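Long-range contact in beta-2-microglobulin (Ctenopharyngodon idella, PDB 5H5Z), which serves as the light chain of a bony fish MHC class I molecule, pairing with the heavy chain that probably presents peptides to the immune system: residues M1-S12 with T23-P33. The protein carries 1 engineered substitution. Sequence-based numbering, arbitrary orientation.
Sequences MKVSSPKIQVYS and TLICYVSNFHP
Strands 7-12 and 23-29 form the edge hairpin of one sheet of the immunoglobulin C1-set sandwich, their axes running antiparallel at 164°. Lys7 with Ser29, Gln9 with Tyr27 and Tyr11 with Ile25 are the hydrogen-bonded pairs, each bonded in both directions; Ile25 N reaches Tyr11 O at 2.7 Å. At residue 30 the chain turns through a G1 bulge facing Phe63, and the pairing is interrupted until Ser4 and His32 exchange two further bonds, Ser4 N to His32 O measuring 2.8 Å. A water lies between the Ser5 and Asn30 carbonyl oxygens, 2.6 Å from Ser5 O and 2.7 Å from Asn30 O, and probably bridges them.

The two faces differ in chemistry. Inward, Ile8 CG2 lies 3.8 Å from Cys26 SG, the sulfur disulfide-bonded to Cys81 of the other sheet, and Pro6 CB presses on Val28 CG1 at 3.5 Å. On the outer face Tyr11 holds CG between its backbone N and carbonyl carbon (chi1 51°), which swings the ring over Ile25: Ile25 CB makes a CH-pi contact 4.1 Å from the ring centroid, 21° off the normal, while Tyr27 CB sits at the ring edge. The Tyr11 hydroxyl bonds to Pro228 O of the MHC class I antigen chain. Lys7 NZ forms a salt bridge with Glu225 of that chain and also donates to a second water, which is 2.7 Å from Ser29 OG.

Apolar packing thus faces the disulfide core, whereas the opposite face, mostly polar and aromatic but including Ile25, meets the heavy chain through Tyr11 and Lys7; Ile25 backs the Tyr11 ring and probably helps fix where its hydroxyl points.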
loop_
_atom_site.group_PDB
_atom_site.type_symbol
_atom_site.label_atom_id
_atom_site.label_comp_id
_atom_site.label_asym_id
_atom_site.label_seq_id
_atom_site.Cartn_x
_atom_site.Cartn_y
_atom_site.Cartn_z
ATOM N N MET B 1 -16.212 5.875 -16.807
ATOM C CA MET B 1 -16.057 5.309 -15.439
ATOM C C MET B 1 -16.256 3.793 -15.454
ATOM O O MET B 1 -17.206 3.298 -16.054
ATOM C CB MET B 1 -17.048 5.978 -14.478
ATOM C CG MET B 1 -16.922 5.551 -13.024
ATOM S SD MET B 1 -17.845 4.049 -12.642
ATOM C CE MET B 1 -17.396 3.824 -10.923
ATOM N N LYS B 2 -15.357 3.072 -14.787
ATOM C CA LYS B 2 -15.470 1.624 -14.637
ATOM C C LYS B 2 -15.153 1.235 -13.193
ATOM O O LYS B 2 -14.256 1.813 -12.570
ATOM C CB LYS B 2 -14.519 0.912 -15.607
ATOM C CG LYS B 2 -14.690 -0.598 -15.674
ATOM C CD LYS B 2 -13.696 -1.251 -16.624
ATOM C CE LYS B 2 -14.019 -0.939 -18.078
ATOM N NZ LYS B 2 -13.433 -1.945 -19.005
ATOM N N VAL B 3 -15.901 0.271 -12.662
ATOM C CA VAL B 3 -15.641 -0.257 -11.327
ATOM C C VAL B 3 -14.496 -1.267 -11.384
ATOM O O VAL B 3 -14.427 -2.084 -12.303
ATOM C CB VAL B 3 -16.895 -0.926 -10.713
ATOM C CG1 VAL B 3 -16.587 -1.505 -9.337
ATOM C CG2 VAL B 3 -18.041 0.067 -10.612
ATOM N N SER B 4 -13.590 -1.179 -10.413
ATOM C CA SER B 4 -12.595 -2.217 -10.169
ATOM C C SER B 4 -12.917 -2.836 -8.822
ATOM O O SER B 4 -12.809 -2.172 -7.791
ATOM C CB SER B 4 -11.177 -1.638 -10.160
ATOM O OG SER B 4 -10.766 -1.266 -11.462
ATOM N N SER B 5 -13.338 -4.098 -8.835
ATOM C CA SER B 5 -13.713 -4.798 -7.609
ATOM C C SER B 5 -12.478 -5.235 -6.829
ATOM O O SER B 5 -11.489 -5.648 -7.427
ATOM C CB SER B 5 -14.609 -5.995 -7.928
ATOM O OG SER B 5 -15.846 -5.544 -8.452
ATOM N N PRO B 6 -12.536 -5.139 -5.489
ATOM C CA PRO B 6 -11.350 -5.369 -4.660
ATOM C C PRO B 6 -10.804 -6.793 -4.677
ATOM O O PRO B 6 -11.575 -7.768 -4.717
ATOM C CB PRO B 6 -11.835 -5.016 -3.247
ATOM C CG PRO B 6 -13.317 -5.186 -3.295
ATOM C CD PRO B 6 -13.703 -4.747 -4.675
ATOM N N LYS B 7 -9.478 -6.895 -4.670
ATOM C CA LYS B 7 -8.808 -8.128 -4.275
ATOM C C LYS B 7 -8.821 -8.123 -2.752
ATOM O O LYS B 7 -8.553 -7.091 -2.128
ATOM C CB LYS B 7 -7.372 -8.179 -4.801
ATOM C CG LYS B 7 -6.684 -9.524 -4.593
ATOM C CD LYS B 7 -5.174 -9.433 -4.748
ATOM C CE LYS B 7 -4.727 -9.483 -6.200
ATOM N NZ LYS B 7 -3.312 -9.028 -6.321
ATOM N N ILE B 8 -9.165 -9.265 -2.163
ATOM C CA ILE B 8 -9.320 -9.385 -0.714
ATOM C C ILE B 8 -8.485 -10.546 -0.208
ATOM O O ILE B 8 -8.705 -11.700 -0.595
ATOM C CB ILE B 8 -10.793 -9.625 -0.310
ATOM C CG1 ILE B 8 -11.703 -8.556 -0.927
ATOM C CG2 ILE B 8 -10.929 -9.657 1.209
ATOM C CD1 ILE B 8 -13.176 -8.901 -0.892
ATOM N N GLN B 9 -7.529 -10.238 0.656
ATOM C CA GLN B 9 -6.620 -11.244 1.181
ATOM C C GLN B 9 -6.608 -11.178 2.695
ATOM O O GLN B 9 -6.372 -10.113 3.286
ATOM C CB GLN B 9 -5.216 -11.068 0.596
ATOM C CG GLN B 9 -5.160 -11.310 -0.907
ATOM C CD GLN B 9 -3.807 -10.999 -1.511
ATOM O OE1 GLN B 9 -3.020 -11.902 -1.799
ATOM N NE2 GLN B 9 -3.531 -9.723 -1.708
ATOM N N VAL B 10 -6.869 -12.331 3.309
ATOM C CA VAL B 10 -7.021 -12.446 4.758
ATOM C C VAL B 10 -5.959 -13.399 5.286
ATOM O O VAL B 10 -5.849 -14.540 4.824
ATOM C CB VAL B 10 -8.437 -12.944 5.145
ATOM C CG1 VAL B 10 -8.666 -12.818 6.648
ATOM C CG2 VAL B 10 -9.497 -12.165 4.390
ATOM N N TYR B 11 -5.168 -12.913 6.238
ATOM C CA TYR B 11 -4.019 -13.648 6.755
ATOM C C TYR B 11 -3.652 -13.143 8.142
ATOM O O TYR B 11 -4.185 -12.137 8.615
ATOM C CB TYR B 11 -2.819 -13.523 5.798
ATOM C CG TYR B 11 -2.476 -12.102 5.388
ATOM C CD1 TYR B 11 -3.182 -11.458 4.372
ATOM C CD2 TYR B 11 -1.430 -11.408 6.007
ATOM C CE1 TYR B 11 -2.871 -10.159 3.994
ATOM C CE2 TYR B 11 -1.103 -10.110 5.632
ATOM C CZ TYR B 11 -1.830 -9.490 4.625
ATOM O OH TYR B 11 -1.532 -8.207 4.235
ATOM N N SER B 12 -2.743 -13.849 8.795
ATOM C CA SER B 12 -2.242 -13.429 10.097
ATOM C C SER B 12 -0.785 -12.986 9.987
ATOM O O SER B 12 -0.056 -13.442 9.098
ATOM C CB SER B 12 -2.395 -14.564 11.106
ATOM O OG SER B 12 -1.909 -15.770 10.548
ATOM N N THR B 23 -1.993 -11.191 14.974
ATOM C CA THR B 23 -2.716 -10.089 14.356
ATOM C C THR B 23 -3.426 -10.600 13.106
ATOM O O THR B 23 -2.808 -11.189 12.224
ATOM C CB THR B 23 -1.784 -8.905 14.017
ATOM O OG1 THR B 23 -1.122 -8.467 15.210
ATOM C CG2 THR B 23 -2.574 -7.734 13.442
ATOM N N LEU B 24 -4.736 -10.385 13.063
ATOM C CA LEU B 24 -5.540 -10.730 11.909
ATOM C C LEU B 24 -5.535 -9.559 10.939
ATOM O O LEU B 24 -5.845 -8.431 11.321
ATOM C CB LEU B 24 -6.963 -11.054 12.353
ATOM C CG LEU B 24 -7.985 -11.421 11.277
ATOM C CD1 LEU B 24 -7.653 -12.736 10.578
ATOM C CD2 LEU B 24 -9.370 -11.459 11.906
ATOM N N ILE B 25 -5.193 -9.836 9.685
ATOM C CA ILE B 25 -5.018 -8.796 8.680
ATOM C C ILE B 25 -5.884 -9.061 7.457
ATOM O O ILE B 25 -5.915 -10.185 6.926
ATOM C CB ILE B 25 -3.535 -8.680 8.245
ATOM C CG1 ILE B 25 -2.636 -8.395 9.460
ATOM C CG2 ILE B 25 -3.374 -7.626 7.155
ATOM C CD1 ILE B 25 -1.157 -8.624 9.217
ATOM N N CYS B 26 -6.592 -8.024 7.014
ATOM C CA CYS B 26 -7.323 -8.086 5.763
ATOM C C CYS B 26 -6.813 -6.985 4.838
ATOM O O CYS B 26 -7.016 -5.802 5.102
ATOM C CB CYS B 26 -8.826 -7.968 6.018
ATOM S SG CYS B 26 -9.865 -8.077 4.549
ATOM N N TYR B 27 -6.125 -7.396 3.775
ATOM C CA TYR B 27 -5.578 -6.481 2.778
ATOM C C TYR B 27 -6.521 -6.400 1.590
ATOM O O TYR B 27 -6.761 -7.399 0.898
ATOM C CB TYR B 27 -4.197 -6.953 2.323
ATOM C CG TYR B 27 -3.494 -6.033 1.342
ATOM C CD1 TYR B 27 -3.360 -4.662 1.600
ATOM C CD2 TYR B 27 -2.923 -6.539 0.179
ATOM C CE1 TYR B 27 -2.705 -3.830 0.704
ATOM C CE2 TYR B 27 -2.260 -5.720 -0.717
ATOM C CZ TYR B 27 -2.157 -4.368 -0.453
ATOM O OH TYR B 27 -1.499 -3.559 -1.348
ATOM N N VAL B 28 -7.057 -5.205 1.373
ATOM C CA VAL B 28 -8.054 -4.971 0.331
ATOM C C VAL B 28 -7.437 -4.028 -0.700
ATOM O O VAL B 28 -7.106 -2.888 -0.380
ATOM C CB VAL B 28 -9.352 -4.393 0.936
ATOM C CG1 VAL B 28 -10.406 -4.164 -0.141
ATOM C CG2 VAL B 28 -9.893 -5.322 2.019
ATOM N N SER B 29 -7.259 -4.510 -1.927
ATOM C CA SER B 29 -6.461 -3.778 -2.909
ATOM C C SER B 29 -7.090 -3.776 -4.293
ATOM O O SER B 29 -8.094 -4.446 -4.523
ATOM C CB SER B 29 -5.056 -4.377 -2.984
ATOM O OG SER B 29 -5.114 -5.723 -3.443
ATOM N N ASN B 30 -6.491 -3.012 -5.207
ATOM C CA ASN B 30 -6.887 -3.005 -6.617
ATOM C C ASN B 30 -8.334 -2.561 -6.860
ATOM O O ASN B 30 -8.988 -3.053 -7.781
ATOM C CB ASN B 30 -6.647 -4.388 -7.255
ATOM C CG ASN B 30 -5.178 -4.779 -7.294
ATOM O OD1 ASN B 30 -4.285 -3.941 -7.136
ATOM N ND2 ASN B 30 -4.920 -6.065 -7.514
ATOM N N PHE B 31 -8.836 -1.633 -6.047
ATOM C CA PHE B 31 -10.245 -1.247 -6.158
ATOM C C PHE B 31 -10.491 0.224 -6.491
ATOM O O PHE B 31 -9.709 1.093 -6.124
ATOM C CB PHE B 31 -11.050 -1.684 -4.922
ATOM C CG PHE B 31 -10.727 -0.919 -3.665
ATOM C CD1 PHE B 31 -11.423 0.245 -3.340
ATOM C CD2 PHE B 31 -9.753 -1.382 -2.784
ATOM C CE1 PHE B 31 -11.137 0.945 -2.175
ATOM C CE2 PHE B 31 -9.462 -0.688 -1.620
ATOM C CZ PHE B 31 -10.152 0.479 -1.316
ATOM N N HIS B 32 -11.585 0.468 -7.209
ATOM C CA HIS B 32 -12.048 1.813 -7.569
ATOM C C HIS B 32 -13.548 1.710 -7.839
ATOM O O HIS B 32 -13.978 0.747 -8.471
ATOM C CB HIS B 32 -11.334 2.316 -8.826
ATOM C CG HIS B 32 -11.903 3.589 -9.380
ATOM N ND1 HIS B 32 -11.545 4.832 -8.903
ATOM C CD2 HIS B 32 -12.810 3.810 -10.362
ATOM C CE1 HIS B 32 -12.203 5.763 -9.569
ATOM N NE2 HIS B 32 -12.979 5.170 -10.460
ATOM N N PRO B 33 -14.356 2.693 -7.376
ATOM C CA PRO B 33 -14.005 3.913 -6.626
ATOM C C PRO B 33 -13.644 3.643 -5.150
ATOM O O PRO B 33 -13.777 2.506 -4.690
ATOM C CB PRO B 33 -15.266 4.773 -6.755
ATOM C CG PRO B 33 -16.374 3.792 -6.892
ATOM C CD PRO B 33 -15.806 2.636 -7.668
HETATM O O HOH W 1 -9.554 -5.297 -9.191
HETATM O O HOH W 2 -2.841 -6.456 -4.625
#